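Protection of telomeres protein 1 (Schizosaccharomyces pombe, PDB 4HIK) binds single-stranded telomeric DNA to protect the 3' overhang and regulate telomerase and telomere length, here as the OB-fold Pot1pC part of its DNA-binding domain. Local coordinates at residues Tyr40-Leu45 / Gly63-Arg68; Lys92-Lys97 / Leu104-His109. The protein carries 1 engineered substitution. All coordinates share one frame; numbering follows the deposited sequence. Where two conformers were deposited one is given.

Interaction 1: Tyr40-Leu45 / Gly63-Arg68. With nucleotides of chain B.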
ATOM      1  N   TYR A  40       0.874   3.022   9.305  1.00 11.24           N
ATOM      2  CA  TYR A  40       1.680   3.503  10.431  1.00 12.65           C
ATOM      3  C   TYR A  40       2.042   2.404  11.432  1.00 13.19           C
ATOM      4  O   TYR A  40       2.153   2.646  12.637  1.00 13.39           O
ATOM      5  CB  TYR A  40       1.029   4.720  11.090  1.00 12.37           C
ATOM      6  CG  TYR A  40       0.889   5.858  10.105  1.00 15.62           C
ATOM      7  CD1 TYR A  40       1.949   6.720   9.857  1.00 20.74           C
ATOM      8  CD2 TYR A  40      -0.283   6.030   9.382  1.00 18.79           C
ATOM      9  CE1 TYR A  40       1.832   7.741   8.934  1.00 22.67           C
ATOM     10  CE2 TYR A  40      -0.406   7.045   8.462  1.00 22.54           C
ATOM     11  CZ  TYR A  40       0.654   7.894   8.244  1.00 24.57           C
ATOM     12  OH  TYR A  40       0.531   8.909   7.327  1.00 30.28           O
ATOM     13  N   THR A  41       2.241   1.201  10.906  1.00 11.49           N
ATOM     14  CA  THR A  41       2.870   0.119  11.650  1.00 12.73           C
ATOM     15  C   THR A  41       4.131  -0.316  10.916  1.00 13.49           C
ATOM     16  O   THR A  41       4.195  -0.287   9.689  1.00 14.51           O
ATOM     17  CB  THR A  41       1.926  -1.087  11.886  1.00 13.86           C
ATOM     18  OG1 THR A  41       1.679  -1.777  10.652  1.00 11.46           O
ATOM     19  CG2 THR A  41       0.617  -0.616  12.492  1.00 15.64           C
ATOM     20  N   GLU A  42       5.143  -0.706  11.681  1.00 11.79           N
ATOM     21  CA  GLU A  42       6.448  -1.010  11.120  1.00 10.64           C
ATOM     22  C   GLU A  42       6.566  -2.468  10.681  1.00 11.52           C
ATOM     23  O   GLU A  42       5.998  -3.374  11.299  1.00 13.37           O
ATOM     24  CB  GLU A  42       7.528  -0.701  12.170  1.00 12.22           C
ATOM     25  CG  GLU A  42       8.953  -0.721  11.635  1.00 13.03           C
ATOM     26  CD  GLU A  42       9.648  -2.053  11.824  1.00 15.51           C
ATOM     27  OE1 GLU A  42       9.123  -2.920  12.559  1.00 19.41           O
ATOM     28  OE2 GLU A  42      10.739  -2.227  11.245  1.00 13.82           O
ATOM     29  N   ASN A  43       7.309  -2.693   9.611  1.00 10.46           N
ATOM     30  CA  ASN A  43       7.611  -4.048   9.163  1.00 10.13           C
ATOM     31  C   ASN A  43       9.084  -4.117   8.793  1.00 11.99           C
ATOM     32  O   ASN A  43       9.572  -3.305   8.014  1.00 11.19           O
ATOM     33  CB  ASN A  43       6.719  -4.425   7.974  1.00  8.95           C
ATOM     34  CG  ASN A  43       6.815  -5.905   7.593  1.00  9.56           C
ATOM     35  OD1 ASN A  43       7.901  -6.443   7.374  1.00 10.89           O
ATOM     36  ND2 ASN A  43       5.657  -6.556   7.476  1.00  9.48           N
ATOM     37  N   GLU A  44       9.804  -5.081   9.362  1.00 13.17           N
ATOM     38  CA  GLU A  44      11.249  -5.163   9.140  1.00 13.49           C
ATOM     39  C   GLU A  44      11.635  -5.332   7.676  1.00 12.02           C
ATOM     40  O   GLU A  44      12.782  -5.087   7.305  1.00 13.26           O
ATOM     41  CB  GLU A  44      11.847  -6.302   9.964  1.00 17.71           C
ATOM     42  CG  GLU A  44      11.760  -6.087  11.454  1.00 23.00           C
ATOM     43  CD  GLU A  44      12.779  -5.078  11.942  1.00 27.38           C
ATOM     44  OE1 GLU A  44      13.886  -5.498  12.346  1.00 31.06           O
ATOM     45  OE2 GLU A  44      12.479  -3.869  11.912  1.00 25.65           O
ATOM     46  N   LEU A  45      10.681  -5.762   6.847  1.00 11.20           N
ATOM     47  CA  LEU A  45      10.942  -5.989   5.435  1.00 10.11           C
ATOM     48  C   LEU A  45      10.595  -4.788   4.552  1.00  9.91           C
ATOM     49  O   LEU A  45      10.772  -4.841   3.339  1.00 10.88           O
ATOM     50  CB  LEU A  45      10.192  -7.228   4.940  1.00 11.49           C
ATOM     51  CG  LEU A  45      10.640  -8.515   5.639  1.00 14.66           C
ATOM     52  CD1 LEU A  45       9.851  -9.703   5.106  1.00 16.39           C
ATOM     53  CD2 LEU A  45      12.128  -8.703   5.425  1.00 16.39           C
ATOM     54  N   GLY A  63      11.532   5.745   7.898  1.00  8.47           N
ATOM     55  CA  GLY A  63      11.847   4.410   8.373  1.00  8.76           C
ATOM     56  C   GLY A  63      11.002   3.371   7.660  1.00 11.11           C
ATOM     57  O   GLY A  63      10.516   3.604   6.553  1.00 11.32           O
ATOM     58  N   ARG A  64      10.803   2.229   8.307  1.00  9.36           N
ATOM     59  CA  ARG A  64      10.243   1.065   7.625  1.00  7.83           C
ATOM     60  C   ARG A  64       8.724   0.981   7.796  1.00  9.35           C
ATOM     61  O   ARG A  64       8.212   0.054   8.418  1.00  8.97           O
ATOM     62  CB  ARG A  64      10.908  -0.193   8.175  1.00  9.28           C
ATOM     63  CG  ARG A  64      12.419  -0.227   7.984  1.00  8.98           C
ATOM     64  CD  ARG A  64      12.945  -1.623   8.316  1.00  8.79           C
ATOM     65  NE  ARG A  64      14.406  -1.671   8.388  1.00  9.80           N
ATOM     66  CZ  ARG A  64      15.204  -2.011   7.381  1.00 13.05           C
ATOM     67  NH1 ARG A  64      14.701  -2.333   6.193  1.00 12.35           N
ATOM     68  NH2 ARG A  64      16.516  -2.031   7.559  1.00 14.48           N
ATOM     69  N   PHE A  65       8.002   1.942   7.221  1.00  8.50           N
ATOM     70  CA  PHE A  65       6.583   2.103   7.533  1.00 10.01           C
ATOM     71  C   PHE A  65       5.655   2.054   6.319  1.00  9.83           C
ATOM     72  O   PHE A  65       4.435   2.134   6.464  1.00 11.14           O
ATOM     73  CB  PHE A  65       6.345   3.415   8.292  1.00  9.48           C
ATOM     74  CG  PHE A  65       6.619   3.315   9.755  1.00 12.39           C
ATOM     75  CD1 PHE A  65       7.904   3.486  10.244  1.00 16.68           C
ATOM     76  CD2 PHE A  65       5.599   3.020  10.642  1.00 16.22           C
ATOM     77  CE1 PHE A  65       8.160   3.376  11.595  1.00 17.91           C
ATOM     78  CE2 PHE A  65       5.853   2.903  11.999  1.00 16.57           C
ATOM     79  CZ  PHE A  65       7.137   3.086  12.473  1.00 17.16           C
ATOM     80  N   SER A  66       6.220   1.923   5.127  1.00  8.47           N
ATOM     81  CA  SER A  66       5.389   1.902   3.927  1.00  8.86           C
ATOM     82  C   SER A  66       5.730   0.744   3.008  1.00  9.07           C
ATOM     83  O   SER A  66       6.849   0.234   3.025  1.00 10.79           O
ATOM     84  CB  SER A  66       5.548   3.223   3.170  1.00  9.19           C
ATOM     85  OG  SER A  66       5.155   4.302   3.995  1.00 12.63           O
ATOM     86  N   ILE A  67       4.761   0.335   2.198  1.00  8.27           N
ATOM     87  CA  ILE A  67       4.988  -0.741   1.250  1.00  9.75           C
ATOM     88  C   ILE A  67       4.560  -0.302  -0.134  1.00  9.26           C
ATOM     89  O   ILE A  67       3.544   0.386  -0.302  1.00  9.09           O
ATOM     90  CB  ILE A  67       4.239  -2.035   1.653  1.00  9.80           C
ATOM     91  CG1 ILE A  67       4.655  -3.193   0.744  1.00 11.29           C
ATOM     92  CG2 ILE A  67       2.731  -1.819   1.612  1.00 10.61           C
ATOM     93  CD1 ILE A  67       4.144  -4.559   1.205  1.00 12.18           C
ATOM     94  N   ARG A  68       5.360  -0.686  -1.119  1.00  8.19           N
ATOM     95  CA  ARG A  68       5.028  -0.447  -2.510  1.00  9.91           C
ATOM     96  C   ARG A  68       4.048  -1.494  -3.032  1.00  9.73           C
ATOM     97  O   ARG A  68       4.197  -2.692  -2.775  1.00 10.51           O
ATOM     98  CB  ARG A  68       6.297  -0.435  -3.358  1.00 11.94           C
ATOM     99  CG  ARG A  68       6.024  -0.141  -4.834  1.00 14.37           C
ATOM    100  CD  ARG A  68       7.282   0.364  -5.529  1.00 17.58           C
ATOM    101  NE  ARG A  68       8.354  -0.617  -5.475  1.00 19.72           N
ATOM    102  CZ  ARG A  68       9.645  -0.317  -5.385  1.00 23.09           C
ATOM    103  NH1 ARG A  68      10.042   0.948  -5.324  1.00 24.22           N
ATOM    104  NH2 ARG A  68      10.539  -1.286  -5.345  1.00 24.79           N
TER
ATOM    105  P    DA B   5      16.245   3.745  -5.016  1.00 18.35           P
ATOM    106  OP1  DA B   5      17.012   4.640  -5.916  1.00 17.66           O
ATOM    107  OP2  DA B   5      16.931   2.852  -4.054  1.00 16.35           O
ATOM    108  O5'  DA B   5      15.234   4.644  -4.178  1.00 14.32           O
ATOM    109  C5'  DA B   5      14.299   5.473  -4.835  1.00 14.24           C
ATOM    110  C4'  DA B   5      13.227   5.902  -3.850  1.00 12.46           C
ATOM    111  O4'  DA B   5      12.349   4.788  -3.517  1.00 13.03           O
ATOM    112  C3'  DA B   5      13.754   6.400  -2.516  1.00 12.73           C
ATOM    113  O3'  DA B   5      12.874   7.405  -2.012  1.00 13.55           O
ATOM    114  C2'  DA B   5      13.762   5.121  -1.668  1.00 12.14           C
ATOM    115  C1'  DA B   5      12.517   4.388  -2.160  1.00 12.07           C
ATOM    116  N9   DA B   5      12.622   2.933  -2.218  1.00 12.05           N
ATOM    117  C8   DA B   5      13.713   2.189  -2.569  1.00 12.61           C
ATOM    118  N7   DA B   5      13.486   0.889  -2.563  1.00 12.37           N
ATOM    119  C5   DA B   5      12.153   0.777  -2.191  1.00 10.32           C
ATOM    120  C6   DA B   5      11.303  -0.333  -2.000  1.00 11.74           C
ATOM    121  N6   DA B   5      11.696  -1.594  -2.176  1.00 15.16           N
ATOM    122  N1   DA B   5      10.031  -0.099  -1.624  1.00 10.51           N
ATOM    123  C2   DA B   5       9.635   1.166  -1.445  1.00 10.16           C
ATOM    124  N3   DA B   5      10.341   2.289  -1.592  1.00 11.86           N
ATOM    125  C4   DA B   5      11.604   2.024  -1.970  1.00 10.87           C
ATOM    126  P    DT B   4      16.399   0.692 -11.210  1.00 22.74           P
ATOM    127  OP1  DT B   4      16.999   1.948 -11.726  1.00 25.75           O
ATOM    128  OP2  DT B   4      17.192  -0.554 -11.249  1.00 22.18           O
ATOM    129  O5'  DT B   4      15.914   0.921  -9.706  1.00 17.79           O
ATOM    130  C5'  DT B   4      14.912   1.901  -9.450  1.00 15.97           C
ATOM    131  C4'  DT B   4      14.577   1.900  -7.970  1.00 16.53           C
ATOM    132  O4'  DT B   4      14.041   0.596  -7.625  1.00 15.80           O
ATOM    133  C3'  DT B   4      15.757   2.125  -7.023  1.00 16.68           C
ATOM    134  O3'  DT B   4      15.263   2.845  -5.919  1.00 18.53           O
ATOM    135  C2'  DT B   4      16.117   0.701  -6.613  1.00 15.35           C
ATOM    136  C1'  DT B   4      14.716   0.111  -6.488  1.00 13.72           C
ATOM    137  N1   DT B   4      14.605  -1.380  -6.503  1.00 15.14           N
ATOM    138  C2   DT B   4      13.792  -1.977  -5.559  1.00 15.68           C
ATOM    139  O2   DT B   4      13.187  -1.343  -4.715  1.00 16.08           O
ATOM    140  N3   DT B   4      13.726  -3.344  -5.636  1.00 14.68           N
ATOM    141  C4   DT B   4      14.371  -4.143  -6.561  1.00 17.22           C
ATOM    142  O4   DT B   4      14.254  -5.361  -6.561  1.00 17.88           O
ATOM    143  C5   DT B   4      15.195  -3.453  -7.527  1.00 18.13           C
ATOM    144  C7   DT B   4      15.942  -4.236  -8.569  1.00 20.78           C
ATOM    145  C6   DT B   4      15.269  -2.116  -7.458  1.00 16.61           C
TER
HETATM  146  O   HOH W   1       2.570   0.587   7.610  1.00 10.63           O
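Asn43 N donates to Arg64 O over 3.1 Å, in a nearly straight bond (165° at the hydrogen) that runs almost in line with the carbonyl. The same oxygen also receives a CA-H...O contact from Glu42, so one carbonyl holds two successive residues of the 40-45 loop. A water makes the second polar link, bridging Thr41 O (2.8 Å) and Phe65 O (2.7 Å). Within the loop, Asn43 OD1 accepts from Leu45 N in the carbonyl plane, on a lone pair, closing an Asx turn; Asn43 ND2 is satisfied by Leu8 O and Ile11 O. Arg64 is the centre of an inverse gamma turn. Its chain, extended from CG to NE, runs beside the Glu42 side chain in the same direction, but the carboxylate and guanidinium planes stand 81° apart and Glu42 OE2 stays 4.7 Å from Arg64 NE, so any attraction between the charges is probably only long-range, with no salt bridge formed. Arg64 NH1 bonds instead to Phe46 O. Apolar packing centres on Phe65: Glu42 CB sits over one ring face, a CH-pi contact with 4.1 Å from CB to the centroid of the Phe65 ring, while the Tyr40 carbonyl carbon meets the ring edge. Farther along, Arg68 reaches single-stranded DNA of chain B. The bend at chi3 (60°) lays its guanidinium face-on against the DA5 base, and at its edge Arg68 NH2 donates to DT4 O2 of chain B at 2.7 Å. NH1 is hydrogen-bonded to Tyr36 OH and NE forms a salt bridge with the Glu105 carboxylate, which should fix the group's rotation. Tyr40 packs on helix 131-137, Phe65 meets the Tyr140 ring, and strand 67-71, into which the second segment runs, lies between strands 33-38 and 104-108 of the OB-fold sheet.

Interaction 2: Lys92-Lys97 / Leu104-His109. With nucleotides of chain B.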
ATOM      1  N   LYS A  92      -8.038  -6.001  -0.663  1.00  8.64           N
ATOM      2  CA  LYS A  92      -8.473  -7.335  -0.277  1.00  9.99           C
ATOM      3  C   LYS A  92      -7.865  -8.415  -1.156  1.00 10.27           C
ATOM      4  O   LYS A  92      -7.881  -8.324  -2.387  1.00 11.55           O
ATOM      5  CB  LYS A  92     -10.002  -7.429  -0.314  1.00 11.51           C
ATOM      6  CG  LYS A  92     -10.691  -6.480   0.637  1.00 14.30           C
ATOM      7  CD  LYS A  92     -12.207  -6.634   0.576  1.00 18.49           C
ATOM      8  CE  LYS A  92     -12.900  -5.520   1.346  1.00 23.22           C
ATOM      9  NZ  LYS A  92     -14.385  -5.557   1.184  1.00 25.75           N
ATOM     10  N   ASN A  93      -7.317  -9.432  -0.496  1.00 10.11           N
ATOM     11  CA  ASN A  93      -6.790 -10.612  -1.158  1.00 10.99           C
ATOM     12  C   ASN A  93      -5.658 -10.323  -2.132  1.00 13.96           C
ATOM     13  O   ASN A  93      -5.513 -11.001  -3.149  1.00 15.81           O
ATOM     14  CB  ASN A  93      -7.929 -11.377  -1.839  1.00 12.24           C
ATOM     15  CG  ASN A  93      -8.967 -11.848  -0.847  1.00 14.42           C
ATOM     16  OD1 ASN A  93      -8.623 -12.368   0.216  1.00 14.63           O
ATOM     17  ND2 ASN A  93     -10.240 -11.645  -1.171  1.00 15.81           N
ATOM     18  N   VAL A  94      -4.843  -9.324  -1.808  1.00 12.24           N
ATOM     19  CA  VAL A  94      -3.688  -8.998  -2.635  1.00 12.40           C
ATOM     20  C   VAL A  94      -2.537  -9.945  -2.279  1.00 13.60           C
ATOM     21  O   VAL A  94      -2.569 -10.610  -1.240  1.00 15.77           O
ATOM     22  CB  VAL A  94      -3.279  -7.514  -2.476  1.00 14.59           C
ATOM     23  CG1 VAL A  94      -4.434  -6.596  -2.893  1.00 16.13           C
ATOM     24  CG2 VAL A  94      -2.849  -7.218  -1.040  1.00 15.76           C
ATOM     25  N   ARG A  95      -1.542 -10.039  -3.153  1.00 11.96           N
ATOM     26  CA  ARG A  95      -0.428 -10.956  -2.929  1.00 12.07           C
ATOM     27  C   ARG A  95       0.810 -10.193  -2.491  1.00 12.67           C
ATOM     28  O   ARG A  95       1.005  -9.038  -2.870  1.00 14.37           O
ATOM     29  CB  ARG A  95      -0.126 -11.765  -4.197  1.00 16.83           C
ATOM     30  CG  ARG A  95      -1.087 -12.934  -4.459  1.00 23.03           C
ATOM     31  CD  ARG A  95      -0.816 -14.142  -3.539  1.00 27.80           C
ATOM     32  NE  ARG A  95       0.524 -14.715  -3.707  1.00 31.01           N
ATOM     33  CZ  ARG A  95       0.975 -15.786  -3.048  1.00 31.49           C
ATOM     34  NH1 ARG A  95       0.191 -16.409  -2.178  1.00 30.21           N
ATOM     35  NH2 ARG A  95       2.212 -16.238  -3.255  1.00 30.16           N
ATOM     36  N   THR A  96       1.642 -10.829  -1.676  1.00 10.34           N
ATOM     37  CA  THR A  96       2.919 -10.221  -1.312  1.00 11.50           C
ATOM     38  C   THR A  96       4.097 -11.020  -1.876  1.00 12.85           C
ATOM     39  O   THR A  96       3.988 -12.228  -2.139  1.00 12.01           O
ATOM     40  CB  THR A  96       3.071 -10.140   0.207  1.00 13.81           C
ATOM     41  OG1 THR A  96       3.091 -11.468   0.726  1.00 13.04           O
ATOM     42  CG2 THR A  96       1.898  -9.381   0.834  1.00 13.80           C
ATOM     43  N   LYS A  97       5.229 -10.344  -2.053  1.00 11.05           N
ATOM     44  CA  LYS A  97       6.447 -10.994  -2.529  1.00 12.07           C
ATOM     45  C   LYS A  97       7.642 -10.282  -1.930  1.00 14.08           C
ATOM     46  O   LYS A  97       7.492  -9.246  -1.284  1.00 13.65           O
ATOM     47  CB  LYS A  97       6.534 -10.970  -4.060  1.00 14.91           C
ATOM     48  CG  LYS A  97       6.588  -9.563  -4.644  1.00 18.13           C
ATOM     49  CD  LYS A  97       6.799  -9.584  -6.154  1.00 21.48           C
ATOM     50  CE  LYS A  97       8.165 -10.152  -6.514  1.00 23.83           C
ATOM     51  NZ  LYS A  97       8.445  -9.997  -7.969  1.00 25.28           N
ATOM     52  N   LEU A 104       9.763  -6.292   1.023  1.00  8.04           N
ATOM     53  CA  LEU A 104       8.388  -6.704   0.771  1.00 11.00           C
ATOM     54  C   LEU A 104       7.777  -5.825  -0.303  1.00 12.14           C
ATOM     55  O   LEU A 104       8.080  -4.635  -0.402  1.00 13.96           O
ATOM     56  CB  LEU A 104       7.548  -6.585   2.044  1.00 12.71           C
ATOM     57  CG  LEU A 104       7.228  -7.859   2.820  1.00 14.43           C
ATOM     58  CD1 LEU A 104       6.507  -7.517   4.130  1.00 13.43           C
ATOM     59  CD2 LEU A 104       6.389  -8.795   1.959  1.00 13.99           C
ATOM     60  N   GLU A 105       6.919  -6.424  -1.115  1.00 10.53           N
ATOM     61  CA  GLU A 105       6.144  -5.671  -2.084  1.00 11.09           C
ATOM     62  C   GLU A 105       4.792  -6.344  -2.202  1.00 12.19           C
ATOM     63  O   GLU A 105       4.673  -7.553  -2.004  1.00 12.89           O
ATOM     64  CB  GLU A 105       6.844  -5.672  -3.446  1.00 13.02           C
ATOM     65  CG  GLU A 105       6.358  -4.607  -4.420  1.00 17.88           C
ATOM     66  CD  GLU A 105       7.296  -4.453  -5.607  1.00 20.14           C
ATOM     67  OE1 GLU A 105       7.694  -5.492  -6.179  1.00 22.26           O
ATOM     68  OE2 GLU A 105       7.641  -3.299  -5.957  1.00 19.57           O
ATOM     69  N   CYS A 106       3.782  -5.543  -2.520  1.00 10.33           N
ATOM     70  CA  CYS A 106       2.433  -6.024  -2.748  0.60 11.30           C
ATOM     71  C   CYS A 106       2.142  -6.014  -4.255  1.00  9.88           C
ATOM     72  O   CYS A 106       2.487  -5.061  -4.940  1.00 10.85           O
ATOM     73  CB  CYS A 106       1.479  -5.094  -1.998  0.60 12.34           C
ATOM     74  SG  CYS A 106      -0.244  -5.312  -2.340  0.60 17.79           S
ATOM     75  N   ILE A 107       1.515  -7.071  -4.765  1.00 10.65           N
ATOM     76  CA  ILE A 107       1.227  -7.157  -6.193  1.00 11.34           C
ATOM     77  C   ILE A 107      -0.237  -7.471  -6.456  1.00 11.46           C
ATOM     78  O   ILE A 107      -0.831  -8.324  -5.797  1.00 14.04           O
ATOM     79  CB  ILE A 107       2.072  -8.250  -6.890  1.00 12.02           C
ATOM     80  CG1 ILE A 107       3.557  -8.116  -6.535  1.00 15.12           C
ATOM     81  CG2 ILE A 107       1.877  -8.163  -8.406  1.00 13.92           C
ATOM     82  CD1 ILE A 107       4.215  -6.914  -7.158  1.00 15.92           C
ATOM     83  N   LEU A 108      -0.823  -6.761  -7.413  1.00 10.47           N
ATOM     84  CA  LEU A 108      -2.133  -7.126  -7.939  1.00 12.11           C
ATOM     85  C   LEU A 108      -1.995  -7.485  -9.412  1.00 11.63           C
ATOM     86  O   LEU A 108      -1.951  -6.608 -10.282  1.00 12.09           O
ATOM     87  CB  LEU A 108      -3.144  -5.985  -7.763  1.00 14.20           C
ATOM     88  CG  LEU A 108      -3.604  -5.716  -6.326  1.00 14.96           C
ATOM     89  CD1 LEU A 108      -2.507  -5.042  -5.525  1.00 14.93           C
ATOM     90  CD2 LEU A 108      -4.849  -4.835  -6.326  1.00 17.52           C
ATOM     91  N   HIS A 109      -1.884  -8.784  -9.676  1.00 13.37           N
ATOM     92  CA  HIS A 109      -1.846  -9.306 -11.029  1.00 12.13           C
ATOM     93  C   HIS A 109      -3.235  -9.278 -11.644  1.00 12.39           C
ATOM     94  O   HIS A 109      -4.235  -9.420 -10.941  1.00 14.74           O
ATOM     95  CB  HIS A 109      -1.357 -10.761 -11.022  1.00 13.22           C
ATOM     96  CG  HIS A 109       0.093 -10.906 -10.680  1.00 16.25           C
ATOM     97  ND1 HIS A 109       1.099 -10.529 -11.544  1.00 18.13           N
ATOM     98  CD2 HIS A 109       0.703 -11.382  -9.573  1.00 17.10           C
ATOM     99  CE1 HIS A 109       2.269 -10.762 -10.978  1.00 17.21           C
ATOM    100  NE2 HIS A 109       2.062 -11.280  -9.782  1.00 17.84           N
TER
ATOM    101  P    DG B   2       9.269  -8.058 -17.422  1.00 69.64           P
ATOM    102  OP1  DG B   2       8.271  -7.690 -18.453  1.00 70.03           O
ATOM    103  OP2  DG B   2      10.607  -8.545 -17.824  1.00 69.04           O
ATOM    104  O5'  DG B   2       9.449  -6.785 -16.473  1.00 31.74           O
ATOM    105  C5'  DG B   2       9.316  -5.486 -17.042  1.00 31.29           C
ATOM    106  C4'  DG B   2       9.477  -4.403 -15.988  1.00 29.48           C
ATOM    107  O4'  DG B   2       8.365  -4.463 -15.065  1.00 27.91           O
ATOM    108  C3'  DG B   2      10.721  -4.501 -15.111  1.00 27.87           C
ATOM    109  O3'  DG B   2      11.790  -3.818 -15.752  1.00 27.50           O
ATOM    110  C2'  DG B   2      10.291  -3.771 -13.842  1.00 26.48           C
ATOM    111  C1'  DG B   2       8.799  -4.068 -13.778  1.00 24.58           C
ATOM    112  N9   DG B   2       8.420  -5.137 -12.863  1.00 20.34           N
ATOM    113  C8   DG B   2       8.141  -6.443 -13.188  1.00 19.72           C
ATOM    114  N7   DG B   2       7.816  -7.173 -12.157  1.00 19.07           N
ATOM    115  C5   DG B   2       7.885  -6.288 -11.085  1.00 17.08           C
ATOM    116  C6   DG B   2       7.632  -6.500  -9.717  1.00 17.30           C
ATOM    117  O6   DG B   2       7.289  -7.546  -9.161  1.00 17.64           O
ATOM    118  N1   DG B   2       7.818  -5.338  -8.971  1.00 16.75           N
ATOM    119  C2   DG B   2       8.195  -4.124  -9.489  1.00 16.88           C
ATOM    120  N2   DG B   2       8.326  -3.114  -8.617  1.00 18.26           N
ATOM    121  N3   DG B   2       8.436  -3.909 -10.775  1.00 16.62           N
ATOM    122  C4   DG B   2       8.255  -5.033 -11.506  1.00 17.77           C
ATOM    123  O5'  DG B   1       5.908 -11.871 -16.843  1.00 42.80           O
ATOM    124  C5'  DG B   1       6.466 -11.159 -17.943  1.00 41.02           C
ATOM    125  C4'  DG B   1       6.524  -9.666 -17.664  1.00 39.15           C
ATOM    126  O4'  DG B   1       5.181  -9.114 -17.611  1.00 34.71           O
ATOM    127  C3'  DG B   1       7.174  -9.279 -16.337  1.00 39.94           C
ATOM    128  O3'  DG B   1       8.610  -9.165 -16.456  1.00 44.77           O
ATOM    129  C2'  DG B   1       6.483  -7.966 -15.977  1.00 35.27           C
ATOM    130  C1'  DG B   1       5.088  -8.147 -16.579  1.00 30.52           C
ATOM    131  N9   DG B   1       4.040  -8.583 -15.655  1.00 21.42           N
ATOM    132  C8   DG B   1       4.150  -9.242 -14.454  1.00 20.77           C
ATOM    133  N7   DG B   1       2.994  -9.488 -13.888  1.00 20.18           N
ATOM    134  C5   DG B   1       2.062  -8.957 -14.768  1.00 17.64           C
ATOM    135  C6   DG B   1       0.646  -8.913 -14.711  1.00 16.44           C
ATOM    136  O6   DG B   1      -0.113  -9.353 -13.836  1.00 16.85           O
ATOM    137  N1   DG B   1       0.111  -8.283 -15.824  1.00 16.23           N
ATOM    138  C2   DG B   1       0.836  -7.757 -16.864  1.00 18.60           C
ATOM    139  N2   DG B   1       0.145  -7.183 -17.862  1.00 20.67           N
ATOM    140  N3   DG B   1       2.155  -7.793 -16.931  1.00 18.98           N
ATOM    141  C4   DG B   1       2.695  -8.406 -15.859  1.00 17.96           C
TER
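Lys97 has the most surface covered in this hairpin: its CD lies 3.6 Å from Ile107 CG1, the two side chains crossing at a slant. Chi1 of 62° sets Lys97 CG between its own backbone N and carbonyl carbon, and the bend at chi3 then carries NZ to DG2 O6 of chain B, to which it donates a hydrogen bond of 3.0 Å. Glu105, on the same sheet face, also binds that guanine: OE1 accepts from DG2 N1 and OE2 from DG2 N2, each at 2.8 Å and 170°, a paired grip on the base edge. An alanine in place of Lys97 would probably leave DG2 O6 without this donor and open a gap beside Ile107 CG1. Beyond Ile107, whose CG2 lies over one face of the His109 ring, His109 ND1 donates to DG1 O6 of chain B at 2.8 Å. Val94, directed toward the partner strand, sets CG2 3.5 Å from Cys106 SG and CG1 against Leu108 CD1. The backbones are antiparallel (145° between strand directions), with hydrogen-bonded pairs Arg95-Ile107 and Lys97-Glu105 flanking the non-hydrogen-bonded pair Thr96-Cys106; Ile107 N to Arg95 O measures 2.8 Å. Strand 94-98 also pairs with strand 16-28, whose Cys17 faces Asn93 and Val94 in a G1 bulge, while strand 104-108 runs parallel to strand 67-71 in the OB-fold sheet.

From the N terminus, strand 33-38 leads into 40-45, and interaction 1 closes the helix-free loop that returns at 63-68 to enter strand 67-71. The chain then passes through helix 73-79 and strand 88-92 before interaction 2 closes the short hairpin of 92-97 and 104-109. The two closures follow in series, neither nested nor crossed. They nevertheless meet in space, because strands 67-71 and 104-108 are parallel neighbours: the Arg68-Glu105 salt bridge spans them, and Arg68 O probably accepts from Cys106 N. Interaction 1 thus ties loop to sheet, interaction 2 strand to strand, and both present side chains to chain B.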